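Long-range contact in Exo-1,5-alpha-l-arabinofuranobiosidase (Gibberella zeae, PDB 2YDT), which probably acts as a glycosidase on alpha-1,5-linked arabinan, releasing arabinobiose units from the chain ends: residues R24-R32 with G341-N352. Sequence-based numbering, arbitrary orientation.
Sequences RDPQVLYAR and GAGILPPAGGKN. With AHR (alpha-L-arabinofuranose), chain C; SO4 (sulfate ion), chain F.
Asn352 reaches across to Val28. Asn352 CB lies 3.6 Å from Val28 CG2, the valine and asparagine side chains running antiparallel past one another. With Asn352 CG turned anti to its carbonyl carbon (chi1 -71°), the amide runs past Pro26 O and presents ND2 to Val28. At the tip, Asn352 ND2 gives one hydrogen to Val28 O at 3.0 Å, nearly in line with that carbonyl and in the amide plane. The other hydrogen of Asn352 ND2 goes, almost straight (178°), to Ile344 O at 2.9 Å, on a lone pair in the carbonyl plane. OD1 receives Ile344 N, which sits above the carbonyl plane of the Asn352 amide. Three bonds therefore fix the amide's rotation and tie residues 341-352 back on themselves as well as to Val28.

Farther along, Asp25 OD1 takes Ala348 N on its syn lone pair at 2.9 Å and, through a water, reaches Gly350 N. A second water links OD2, weakly, to Gly349 N, so the carboxylate holds the type I' turn 348-351 by one direct bond and two water bridges. Between these two polar clusters, Pro26, after a cis peptide, packs alongside Pro346, Pro26 CG to Pro346 CD 4.0 Å.

Leu29 packs beside the same carbonyl that Asn352 bonds: Leu29 CD1 rests 3.3 Å from Ile344 O, while CD2 meets Leu345 CD2 obliquely. Both leucines also touch the bound arabinofuranose, which Glu46 and Gln87 hydrogen-bond.

This is the seam between neighbouring blades of a six-bladed beta-propeller: the loop joining strands 336-341 and 354-360 leans on the start of strand 28-35. The direct N-H of Ala348 and the donating waters would be expected to stabilise the negative charge of Asp25, and the bonded Asn352 amide steadies a loop that brings Leu345 to the arabinofuranose pocket.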
ATOM      1  N   ARG A  24      14.816  -5.734  15.569  1.00  7.68           N
ATOM      2  CA  ARG A  24      14.210  -4.655  16.354  1.00  7.30           C
ATOM      3  C   ARG A  24      12.704  -4.579  16.186  1.00  8.53           C
ATOM      4  O   ARG A  24      12.233  -4.578  15.077  1.00  8.63           O
ATOM      5  CB  ARG A  24      14.848  -3.326  15.959  1.00  7.88           C
ATOM      6  CG  ARG A  24      16.358  -3.277  16.188  1.00  9.57           C
ATOM      7  CD  ARG A  24      17.024  -1.999  15.619  1.00  8.60           C
ATOM      8  NE  ARG A  24      17.017  -1.969  14.164  1.00  7.39           N
ATOM      9  CZ  ARG A  24      16.151  -1.283  13.402  1.00  6.56           C
ATOM     10  NH1 ARG A  24      15.242  -0.460  13.938  1.00  7.43           N
ATOM     11  NH2 ARG A  24      16.247  -1.378  12.061  1.00  8.57           N
ATOM     12  N   ASP A  25      11.968  -4.473  17.285  1.00  8.81           N
ATOM     13  CA  ASP A  25      10.489  -4.307  17.294  1.00  8.22           C
ATOM     14  C   ASP A  25      10.104  -3.208  16.306  1.00  8.42           C
ATOM     15  O   ASP A  25      10.700  -2.093  16.328  1.00  8.79           O
ATOM     16  CB  ASP A  25      10.112  -3.888  18.705  1.00  9.09           C
ATOM     17  CG  ASP A  25       8.645  -3.968  19.005  1.00 12.68           C
ATOM     18  OD1 ASP A  25       7.866  -4.667  18.345  1.00 10.03           O
ATOM     19  OD2 ASP A  25       8.298  -3.340  20.028  1.00 17.54           O
ATOM     20  N   PRO A  26       9.151  -3.497  15.382  1.00  8.47           N
ATOM     21  CA  PRO A  26       8.265  -4.679  15.251  1.00  7.97           C
ATOM     22  C   PRO A  26       8.824  -5.848  14.442  1.00  7.24           C
ATOM     23  O   PRO A  26       8.103  -6.825  14.221  1.00  7.01           O
ATOM     24  CB  PRO A  26       7.047  -4.091  14.545  1.00  7.63           C
ATOM     25  CG  PRO A  26       7.653  -3.104  13.604  1.00  8.23           C
ATOM     26  CD  PRO A  26       8.770  -2.460  14.398  1.00  8.21           C
ATOM     27  N   GLN A  27      10.070  -5.735  13.973  1.00  7.43           N
ATOM     28  CA  GLN A  27      10.833  -6.805  13.320  1.00  6.77           C
ATOM     29  C   GLN A  27      10.532  -6.888  11.832  1.00  6.86           C
ATOM     30  O   GLN A  27      11.435  -6.812  11.007  1.00  6.18           O
ATOM     31  CB  GLN A  27      10.731  -8.160  14.045  1.00  7.02           C
ATOM     32  CG  GLN A  27      11.099  -8.089  15.526  1.00  6.43           C
ATOM     33  CD  GLN A  27      11.149  -9.448  16.168  1.00  8.78           C
ATOM     34  OE1 GLN A  27      10.176 -10.180  16.096  1.00  9.22           O
ATOM     35  NE2 GLN A  27      12.295  -9.816  16.783  1.00  8.48           N
ATOM     36  N   VAL A  28       9.263  -7.058  11.503  1.00  6.26           N
ATOM     37  CA  VAL A  28       8.757  -6.941  10.145  1.00  5.43           C
ATOM     38  C   VAL A  28       7.457  -6.145  10.237  1.00  6.19           C
ATOM     39  O   VAL A  28       6.827  -6.101  11.307  1.00  7.15           O
ATOM     40  CB  VAL A  28       8.534  -8.289   9.486  1.00  5.53           C
ATOM     41  CG1 VAL A  28       9.883  -9.034   9.339  1.00  6.22           C
ATOM     42  CG2 VAL A  28       7.454  -9.154  10.259  1.00  7.46           C
ATOM     43  N   LEU A  29       7.058  -5.516   9.125  1.00  5.49           N
ATOM     44  CA  LEU A  29       5.813  -4.752   9.052  1.00  5.44           C
ATOM     45  C   LEU A  29       5.617  -4.436   7.566  1.00  6.90           C
ATOM     46  O   LEU A  29       6.577  -4.442   6.784  1.00  6.13           O
ATOM     47  CB  LEU A  29       5.938  -3.443   9.866  1.00  5.22           C
ATOM     48  CG  LEU A  29       4.635  -2.734  10.225  1.00  5.78           C
ATOM     49  CD1 LEU A  29       3.842  -3.540  11.309  1.00  6.36           C
ATOM     50  CD2 LEU A  29       4.872  -1.279  10.659  1.00  7.31           C
ATOM     51  N   TYR A  30       4.380  -4.130   7.157  1.00  6.83           N
ATOM     52  CA  TYR A  30       4.176  -3.467   5.846  1.00  6.16           C
ATOM     53  C   TYR A  30       4.462  -4.374   4.673  1.00  6.41           C
ATOM     54  O   TYR A  30       5.332  -4.095   3.840  1.00  5.76           O
ATOM     55  CB  TYR A  30       4.987  -2.140   5.770  1.00  6.55           C
ATOM     56  CG  TYR A  30       4.324  -1.048   4.950  1.00  5.01           C
ATOM     57  CD1 TYR A  30       3.739   0.067   5.578  1.00  6.41           C
ATOM     58  CD2 TYR A  30       4.318  -1.091   3.557  1.00  5.04           C
ATOM     59  CE1 TYR A  30       3.150   1.073   4.871  1.00  5.97           C
ATOM     60  CE2 TYR A  30       3.721  -0.081   2.823  1.00  6.27           C
ATOM     61  CZ  TYR A  30       3.159   1.011   3.474  1.00  6.68           C
ATOM     62  OH  TYR A  30       2.560   2.035   2.749  1.00  6.77           O
ATOM     63  N   ALA A  31       3.706  -5.465   4.557  1.00  6.36           N
ATOM     64  CA  ALA A  31       3.877  -6.434   3.477  1.00  5.83           C
ATOM     65  C   ALA A  31       3.237  -5.939   2.183  1.00  6.38           C
ATOM     66  O   ALA A  31       2.148  -5.375   2.203  1.00  7.36           O
ATOM     67  CB  ALA A  31       3.255  -7.817   3.876  1.00  5.75           C
ATOM     68  N   ARG A  32       3.926  -6.219   1.076  1.00  6.56           N
ATOM     69  CA  ARG A  32       3.438  -5.872  -0.264  1.00  6.83           C
ATOM     70  C   ARG A  32       3.738  -6.961  -1.269  1.00  6.82           C
ATOM     71  O   ARG A  32       4.907  -7.405  -1.359  1.00  7.22           O
ATOM     72  CB  ARG A  32       4.059  -4.534  -0.729  1.00  6.41           C
ATOM     73  CG  ARG A  32       3.521  -3.324   0.024  1.00  6.27           C
ATOM     74  CD  ARG A  32       2.092  -3.012  -0.314  1.00  6.39           C
ATOM     75  NE  ARG A  32       1.600  -1.774   0.261  1.00  6.21           N
ATOM     76  CZ  ARG A  32       0.961  -1.655   1.417  1.00  6.84           C
ATOM     77  NH1 ARG A  32       0.787  -2.670   2.230  1.00  5.91           N
ATOM     78  NH2 ARG A  32       0.476  -0.491   1.757  1.00  6.87           N
ATOM     79  N   GLY A 341       0.152 -10.095   4.912  1.00  7.19           N
ATOM     80  CA  GLY A 341       0.426  -9.228   6.038  1.00  7.65           C
ATOM     81  C   GLY A 341       1.739  -9.484   6.712  1.00  7.74           C
ATOM     82  O   GLY A 341       2.362 -10.555   6.518  1.00  7.76           O
ATOM     83  N   ALA A 342       2.177  -8.468   7.467  1.00  8.09           N
ATOM     84  CA  ALA A 342       3.416  -8.575   8.235  1.00  7.61           C
ATOM     85  C   ALA A 342       3.210  -8.148   9.675  1.00  8.02           C
ATOM     86  O   ALA A 342       4.105  -7.611  10.320  1.00  8.08           O
ATOM     87  CB  ALA A 342       4.592  -7.849   7.545  1.00  7.47           C
ATOM     88  N   GLY A 343       2.031  -8.415  10.218  1.00  7.58           N
ATOM     89  CA  GLY A 343       1.835  -8.239  11.628  1.00  7.67           C
ATOM     90  C   GLY A 343       1.403  -6.846  12.021  1.00  8.15           C
ATOM     91  O   GLY A 343       0.920  -6.047  11.186  1.00  7.77           O
ATOM     92  N   ILE A 344       1.544  -6.568  13.311  1.00  8.31           N
ATOM     93  CA  ILE A 344       0.982  -5.384  13.923  1.00  8.02           C
ATOM     94  C   ILE A 344       2.017  -4.319  14.258  1.00  8.55           C
ATOM     95  O   ILE A 344       3.210  -4.591  14.360  1.00  8.09           O
ATOM     96  CB  ILE A 344       0.198  -5.727  15.216  1.00  8.73           C
ATOM     97  CG1 ILE A 344       1.136  -6.242  16.317  1.00 10.35           C
ATOM     98  CG2 ILE A 344      -0.866  -6.796  14.935  1.00  8.61           C
ATOM     99  CD1 ILE A 344       0.405  -6.462  17.665  1.00 11.70           C
ATOM    100  N   LEU A 345       1.535  -3.092  14.422  1.00  8.53           N
ATOM    101  CA  LEU A 345       2.366  -1.986  14.857  1.00  8.67           C
ATOM    102  C   LEU A 345       3.090  -2.295  16.160  1.00  8.99           C
ATOM    103  O   LEU A 345       2.561  -3.069  16.985  1.00  8.72           O
ATOM    104  CB  LEU A 345       1.502  -0.736  15.057  1.00  8.44           C
ATOM    105  CG  LEU A 345       1.029  -0.090  13.759  1.00  8.99           C
ATOM    106  CD1 LEU A 345      -0.174   0.858  14.101  1.00  9.90           C
ATOM    107  CD2 LEU A 345       2.159   0.678  13.111  1.00  9.76           C
ATOM    108  N   PRO A 346       4.292  -1.721  16.352  1.00  9.68           N
ATOM    109  CA  PRO A 346       4.946  -1.956  17.653  1.00  9.60           C
ATOM    110  C   PRO A 346       4.133  -1.331  18.804  1.00 10.30           C
ATOM    111  O   PRO A 346       3.467  -0.291  18.623  1.00 10.53           O
ATOM    112  CB  PRO A 346       6.319  -1.282  17.471  1.00 10.51           C
ATOM    113  CG  PRO A 346       6.058  -0.234  16.471  1.00 10.88           C
ATOM    114  CD  PRO A 346       5.070  -0.778  15.533  1.00  9.23           C
ATOM    115  N   PRO A 347       4.194  -1.961  19.999  1.00 11.02           N
ATOM    116  CA  PRO A 347       5.011  -3.118  20.350  1.00 11.05           C
ATOM    117  C   PRO A 347       4.395  -4.428  19.917  1.00  9.88           C
ATOM    118  O   PRO A 347       3.223  -4.691  20.205  1.00 10.48           O
ATOM    119  CB  PRO A 347       5.092  -3.033  21.900  1.00 11.55           C
ATOM    120  CG  PRO A 347       3.886  -2.308  22.298  1.00 12.61           C
ATOM    121  CD  PRO A 347       3.426  -1.446  21.150  1.00 12.42           C
ATOM    122  N   ALA A 348       5.162  -5.233  19.174  1.00  9.77           N
ATOM    123  CA  ALA A 348       4.665  -6.467  18.605  1.00  9.80           C
ATOM    124  C   ALA A 348       5.064  -7.737  19.350  1.00 10.03           C
ATOM    125  O   ALA A 348       4.670  -8.843  18.977  1.00 10.26           O
ATOM    126  CB  ALA A 348       5.037  -6.563  17.085  1.00  9.36           C
ATOM    127  N   GLY A 349       5.855  -7.563  20.409  1.00 11.57           N
ATOM    128  CA  GLY A 349       6.170  -8.681  21.309  1.00 11.61           C
ATOM    129  C   GLY A 349       6.958  -9.815  20.706  1.00 11.30           C
ATOM    130  O   GLY A 349       6.926 -10.937  21.210  1.00 11.40           O
ATOM    131  N   GLY A 350       7.688  -9.539  19.630  1.00  9.91           N
ATOM    132  CA  GLY A 350       8.469 -10.555  18.923  1.00  9.97           C
ATOM    133  C   GLY A 350       7.668 -11.456  17.996  1.00 10.40           C
ATOM    134  O   GLY A 350       8.229 -12.379  17.432  1.00 10.25           O
ATOM    135  N   LYS A 351       6.366 -11.189  17.811  1.00  9.89           N
ATOM    136  CA  LYS A 351       5.495 -12.162  17.208  1.00 10.71           C
ATOM    137  C   LYS A 351       5.139 -11.929  15.744  1.00  9.71           C
ATOM    138  O   LYS A 351       4.438 -12.763  15.137  1.00  9.72           O
ATOM    139  CB  LYS A 351       4.225 -12.273  18.038  1.00 12.37           C
ATOM    140  CG  LYS A 351       4.506 -12.748  19.479  1.00 15.34           C
ATOM    141  CD  LYS A 351       5.490 -13.941  19.536  1.00 22.30           C
ATOM    142  CE  LYS A 351       5.444 -14.701  20.888  1.00 26.66           C
ATOM    143  NZ  LYS A 351       6.579 -15.662  21.073  1.00 25.59           N
ATOM    144  N   ASN A 352       5.561 -10.805  15.173  1.00  7.88           N
ATOM    145  CA  ASN A 352       5.213 -10.557  13.745  1.00  8.52           C
ATOM    146  C   ASN A 352       5.959 -11.506  12.827  1.00  8.56           C
ATOM    147  O   ASN A 352       7.167 -11.785  13.001  1.00  9.21           O
ATOM    148  CB  ASN A 352       5.507  -9.134  13.265  1.00  8.03           C
ATOM    149  CG  ASN A 352       4.582  -8.083  13.824  1.00  6.90           C
ATOM    150  OD1 ASN A 352       3.616  -8.363  14.589  1.00  8.07           O
ATOM    151  ND2 ASN A 352       4.868  -6.818  13.452  1.00  7.08           N
TER
HETATM  152  O5  AHR C 501       5.569   2.139   8.243  1.00  7.41           O
HETATM  153  C5  AHR C 501       6.091   2.358   9.565  1.00  7.41           C
HETATM  154  C4  AHR C 501       5.236   3.323  10.350  1.00  7.15           C
HETATM  155  O4  AHR C 501       5.208   4.616   9.781  1.00  7.20           O
HETATM  156  C3  AHR C 501       5.785   3.603  11.761  1.00  7.31           C
HETATM  157  O3  AHR C 501       5.460   2.569  12.724  1.00  7.81           O
HETATM  158  C2  AHR C 501       5.063   4.880  12.115  1.00  7.15           C
HETATM  159  O2  AHR C 501       5.743   5.734  13.046  1.00  7.85           O
HETATM  160  C1  AHR C 501       4.898   5.553  10.779  1.00  8.35           C
HETATM  161  S   SO4 F1504      10.338 -14.666  20.233  0.80 17.15           S
HETATM  162  O1  SO4 F1504      10.750 -13.367  19.774  0.80 12.64           O
HETATM  163  O2  SO4 F1504       8.932 -14.524  20.674  0.80 19.43           O
HETATM  164  O3  SO4 F1504      10.423 -15.753  19.238  0.80 18.35           O
HETATM  165  O4  SO4 F1504      11.134 -15.078  21.421  0.80 19.33           O
HETATM  166  O   HOH W   1       8.440  -7.313  18.083  1.00  9.62           O
HETATM  167  O   HOH W   2       7.486  -5.671  21.749  1.00 15.63           O
HETATM  168  O   HOH W   3       7.726  -8.882  15.896  1.00  8.81           O
HETATM  169  O   HOH W   4       1.977  -5.347   8.688  1.00  8.72           O